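Local coordinates for protein sortase (Actinomyces oris, PDB 2XWG) that belongs to the class C sortases linked to fimbrial assembly, binds calcium, and probably works through a cysteine acyl-thioester intermediate, at residues E63-N66 and N67-S71; Q88-A91 and Y92-E95. All blocks are in the same frame, centred on the assembly; numbering follows the deposited sequence.

Interaction 1: residues E63-N66 and N67-S71; sequences ETYN and NNLES
Tyr-65 and Leu-69, one helical turn apart, supply the apolar part of this contact near the C-terminal end of helix 55-68. Leu-69 CD1 lies against the far part of the ring, 3.5 Å from Tyr-65 CE1 and 3.7 Å from Tyr-65 OH, in an oblique approach. The tyrosine CG stands opposite the backbone N (chi1 -177°), which carries the ring along the helix toward the leucine. Backbone hydrogen bonds hold the turn. Asn-67 N donates to Glu-63 O at 3.1 Å. Asn-68 N reaches Thr-64 O at 2.9 Å. A weak bond from Leu-69 N to Asn-66 O (3.2 Å) comes next along the chain. Among the polar side chains, Thr-64 and Asn-68 run side by side, with the methyl CG2 of Thr-64 3.5 Å from Asn-68 OD1, while Thr-64 OG1 bonds back to Ala-60 O. Asn-66, which is buried, sets its OD1 in plane at the edge of the Tyr-65 ring, where it accepts a hydrogen bond from Leu-137 N. Backbone N-H to C=O bonds thus hold the last turn, Tyr-65 and Leu-69 form an i to i+4 apolar pair on a helix lying outside the sortase beta-barrel, and Asn-66 anchors that helix to the loop of Leu-137.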
loop_
_atom_site.group_PDB
_atom_site.type_symbol
_atom_site.label_atom_id
_atom_site.label_comp_id
_atom_site.label_asym_id
_atom_site.label_seq_id
_atom_site.Cartn_x
_atom_site.Cartn_y
_atom_site.Cartn_z
ATOM N N GLU A 63 11.046 6.998 -8.087
ATOM C CA GLU A 63 10.811 8.338 -7.547
ATOM C C GLU A 63 10.328 9.288 -8.649
ATOM O O GLU A 63 9.504 10.178 -8.413
ATOM C CB GLU A 63 12.057 8.881 -6.840
ATOM C CG GLU A 63 12.789 7.822 -6.001
ATOM C CD GLU A 63 13.445 8.386 -4.741
ATOM O OE1 GLU A 63 12.901 9.375 -4.183
ATOM O OE2 GLU A 63 14.496 7.832 -4.314
ATOM N N THR A 64 10.831 9.094 -9.860
ATOM C CA THR A 64 10.294 9.842 -10.983
ATOM C C THR A 64 8.811 9.513 -11.149
ATOM O O THR A 64 7.995 10.430 -11.212
ATOM C CB THR A 64 11.091 9.601 -12.280
ATOM O OG1 THR A 64 12.384 10.212 -12.153
ATOM C CG2 THR A 64 10.363 10.195 -13.481
ATOM N N TYR A 65 8.459 8.223 -11.169
ATOM C CA TYR A 65 7.046 7.810 -11.231
ATOM C C TYR A 65 6.154 8.566 -10.234
ATOM O O TYR A 65 5.129 9.150 -10.608
ATOM C CB TYR A 65 6.874 6.297 -11.019
ATOM C CG TYR A 65 5.422 5.820 -11.139
ATOM C CD1 TYR A 65 4.543 5.898 -10.066
ATOM C CD2 TYR A 65 4.936 5.303 -12.337
ATOM C CE1 TYR A 65 3.214 5.471 -10.182
ATOM C CE2 TYR A 65 3.621 4.872 -12.461
ATOM C CZ TYR A 65 2.765 4.956 -11.388
ATOM O OH TYR A 65 1.457 4.536 -11.539
ATOM N N ASN A 66 6.533 8.533 -8.963
ATOM C CA ASN A 66 5.770 9.228 -7.939
ATOM C C ASN A 66 5.578 10.706 -8.271
ATOM O O ASN A 66 4.498 11.266 -8.094
ATOM C CB ASN A 66 6.440 9.064 -6.575
ATOM C CG ASN A 66 6.392 7.643 -6.083
ATOM O OD1 ASN A 66 5.504 6.897 -6.446
ATOM N ND2 ASN A 66 7.350 7.261 -5.264
ATOM N N ASN A 67 6.638 11.326 -8.770
ATOM C CA ASN A 67 6.637 12.755 -9.058
ATOM C C ASN A 67 5.861 13.160 -10.323
ATOM O O ASN A 67 5.349 14.281 -10.416
ATOM C CB ASN A 67 8.076 13.274 -9.069
ATOM C CG ASN A 67 8.694 13.272 -7.679
ATOM O OD1 ASN A 67 7.994 13.475 -6.682
ATOM N ND2 ASN A 67 10.002 13.032 -7.601
ATOM N N ASN A 68 5.765 12.250 -11.286
ATOM C CA ASN A 68 4.895 12.477 -12.437
ATOM C C ASN A 68 3.471 11.953 -12.206
ATOM O O ASN A 68 2.588 12.131 -13.050
ATOM C CB ASN A 68 5.487 11.878 -13.723
ATOM C CG ASN A 68 6.605 12.740 -14.320
ATOM O OD1 ASN A 68 7.738 12.277 -14.478
ATOM N ND2 ASN A 68 6.284 13.995 -14.660
ATOM N N LEU A 69 3.255 11.315 -11.058
ATOM C CA LEU A 69 1.950 10.743 -10.744
ATOM C C LEU A 69 0.902 11.845 -10.643
ATOM O O LEU A 69 1.070 12.824 -9.905
ATOM C CB LEU A 69 1.996 9.927 -9.447
ATOM C CG LEU A 69 0.834 8.957 -9.189
ATOM C CD1 LEU A 69 0.744 7.901 -10.290
ATOM C CD2 LEU A 69 0.983 8.302 -7.843
ATOM N N GLU A 70 -0.181 11.670 -11.388
ATOM C CA GLU A 70 -1.228 12.674 -11.480
ATOM C C GLU A 70 -2.452 12.322 -10.633
ATOM O O GLU A 70 -3.050 11.253 -10.787
ATOM C CB GLU A 70 -1.610 12.895 -12.953
ATOM C CG GLU A 70 -2.408 11.748 -13.643
ATOM C CD GLU A 70 -1.815 10.327 -13.484
ATOM O OE1 GLU A 70 -0.656 10.072 -13.924
ATOM O OE2 GLU A 70 -2.546 9.459 -12.935
ATOM N N SER A 71 -2.810 13.229 -9.728
ATOM C CA SER A 71 -4.019 13.095 -8.914
ATOM C C SER A 71 -5.241 12.730 -9.765
ATOM O O SER A 71 -5.392 13.208 -10.894
ATOM C CB SER A 71 -4.274 14.384 -8.128
ATOM O OG SER A 71 -4.051 15.528 -8.938
#

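Interaction 2: residues Q88-A91 and Y92-E95; sequences QYQA and YLHE. With CA (calcium ion), chain G.
The Tyr-89 ring takes Leu-93 CD1 over one face, a CH-pi contact with the methyl 4.0 Å from the ring centroid and 29° off the normal. Tyr-92 meets the same ring obliquely, planes at 41°, with its CD2 3.8 Å from Tyr-89 CE1; at the edge of the Tyr-92 ring, in plane, lies Tyr-89 O. Both tyrosines hold CG opposite the backbone N (chi1 -171° for Tyr-89), which sends the two rings off the same flank of the helix. With an alanine in place of Tyr-89 the ring is gone, and Leu-93 CD1 would probably lose its packing surface while a gap opened beside Tyr-92. Gln-90, bent at chi2, brings NE2 to 3.5 Å from Leu-93 CD2. Hydrogen bonds from Tyr-92 N to Gln-88 O (2.9 Å) and from Leu-93 N to Tyr-89 O (3.0 Å) build the helix; His-94 N then bonds to Ala-91 O. His-94 O binds calcium at 2.7 Å, a site completed by Glu-58 and Asp-97. Tyr-92 OH bonds to His-131 at the end of strand 129-131 and to Gly-119, just after strand 112-118, its ring packs against helix 55-68, and Glu-95 OE1 bonds Ser-61 of that helix.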
loop_
_atom_site.group_PDB
_atom_site.type_symbol
_atom_site.label_atom_id
_atom_site.label_comp_id
_atom_site.label_asym_id
_atom_site.label_seq_id
_atom_site.Cartn_x
_atom_site.Cartn_y
_atom_site.Cartn_z
ATOM N N GLN A 88 -1.209 2.788 -19.288
ATOM C CA GLN A 88 -0.676 3.315 -18.034
ATOM C C GLN A 88 -0.375 2.195 -17.047
ATOM O O GLN A 88 0.673 2.199 -16.390
ATOM C CB GLN A 88 -1.631 4.325 -17.403
ATOM C CG GLN A 88 -2.013 5.482 -18.318
ATOM C CD GLN A 88 -3.026 5.078 -19.391
ATOM O OE1 GLN A 88 -3.137 5.728 -20.439
ATOM N NE2 GLN A 88 -3.776 4.006 -19.128
ATOM N N TYR A 89 -1.292 1.236 -16.953
ATOM C CA TYR A 89 -1.108 0.102 -16.063
ATOM C C TYR A 89 0.090 -0.729 -16.478
ATOM O O TYR A 89 0.808 -1.252 -15.629
ATOM C CB TYR A 89 -2.346 -0.794 -16.024
ATOM C CG TYR A 89 -2.258 -1.858 -14.950
ATOM C CD1 TYR A 89 -2.413 -1.528 -13.607
ATOM C CD2 TYR A 89 -1.996 -3.181 -15.269
ATOM C CE1 TYR A 89 -2.327 -2.494 -12.609
ATOM C CE2 TYR A 89 -1.908 -4.156 -14.280
ATOM C CZ TYR A 89 -2.080 -3.804 -12.947
ATOM O OH TYR A 89 -2.004 -4.766 -11.955
ATOM N N GLN A 90 0.303 -0.870 -17.780
ATOM C CA GLN A 90 1.458 -1.609 -18.238
ATOM C C GLN A 90 2.693 -0.806 -17.912
ATOM O O GLN A 90 3.727 -1.365 -17.580
ATOM C CB GLN A 90 1.388 -1.884 -19.735
ATOM C CG GLN A 90 0.375 -2.932 -20.128
ATOM C CD GLN A 90 0.548 -4.235 -19.365
ATOM O OE1 GLN A 90 -0.423 -4.797 -18.848
ATOM N NE2 GLN A 90 1.781 -4.730 -19.304
ATOM N N ALA A 91 2.605 0.512 -18.003
ATOM C CA ALA A 91 3.783 1.313 -17.695
ATOM C C ALA A 91 4.141 1.106 -16.229
ATOM O O ALA A 91 5.312 1.079 -15.848
ATOM C CB ALA A 91 3.535 2.787 -17.986
ATOM N N TYR A 92 3.108 0.934 -15.420
ATOM C CA TYR A 92 3.256 0.813 -13.977
ATOM C C TYR A 92 3.911 -0.520 -13.639
ATOM O O TYR A 92 4.763 -0.599 -12.769
ATOM C CB TYR A 92 1.879 0.989 -13.328
ATOM C CG TYR A 92 1.659 0.368 -11.964
ATOM C CD1 TYR A 92 2.093 0.994 -10.813
ATOM C CD2 TYR A 92 0.950 -0.814 -11.831
ATOM C CE1 TYR A 92 1.872 0.445 -9.584
ATOM C CE2 TYR A 92 0.715 -1.366 -10.607
ATOM C CZ TYR A 92 1.173 -0.735 -9.489
ATOM O OH TYR A 92 0.921 -1.297 -8.263
ATOM N N LEU A 93 3.539 -1.558 -14.366
ATOM C CA LEU A 93 4.107 -2.874 -14.135
ATOM C C LEU A 93 5.622 -2.868 -14.256
ATOM O O LEU A 93 6.302 -3.754 -13.732
ATOM C CB LEU A 93 3.519 -3.866 -15.128
ATOM C CG LEU A 93 2.436 -4.814 -14.625
ATOM C CD1 LEU A 93 1.575 -4.173 -13.559
ATOM C CD2 LEU A 93 1.596 -5.281 -15.804
ATOM N N HIS A 94 6.155 -1.883 -14.965
ATOM C CA HIS A 94 7.589 -1.832 -15.194
ATOM C C HIS A 94 8.303 -1.187 -14.013
ATOM O O HIS A 94 9.504 -1.338 -13.861
ATOM C CB HIS A 94 7.924 -1.068 -16.479
ATOM C CG HIS A 94 7.962 -1.924 -17.703
ATOM N ND1 HIS A 94 6.990 -1.869 -18.681
ATOM C CD2 HIS A 94 8.857 -2.852 -18.114
ATOM C CE1 HIS A 94 7.284 -2.727 -19.641
ATOM N NE2 HIS A 94 8.414 -3.337 -19.322
ATOM N N GLU A 95 7.575 -0.467 -13.171
ATOM C CA GLU A 95 8.222 0.135 -12.018
ATOM C C GLU A 95 8.464 -0.914 -10.947
ATOM O O GLU A 95 7.685 -1.848 -10.797
ATOM C CB GLU A 95 7.404 1.296 -11.483
ATOM C CG GLU A 95 7.198 2.388 -12.514
ATOM C CD GLU A 95 8.489 3.124 -12.842
ATOM O OE1 GLU A 95 9.490 2.935 -12.111
ATOM O OE2 GLU A 95 8.497 3.903 -13.820
HETATM CA CA CA G . 12.157 -0.863 -13.906
#

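Overall arrangement
Both interactions are local, each near the C-terminal end of a helix, the longer 55-68 and the short 87-93. Both helices belong to the N-terminal part of the chain, outside the sortase beta-barrel. Interaction 1 is mainly a surface contact, with Asn-66 its buried residue and amides prominent among its side chains. Interaction 2 is partly buried and more aromatic, Tyr-89 and Tyr-92 being its buried residues, with Tyr-92 facing strands 112-118 and 129-131. The two meet directly: Tyr-65 OH is 3.7 Å from Tyr-92 CD1, and Tyr-65 CD2 is equally near Glu-95 CG. Calcium joins them too: Glu-58 of helix 55-68 and His-94 O, in the end region of 88-95, bind one ion.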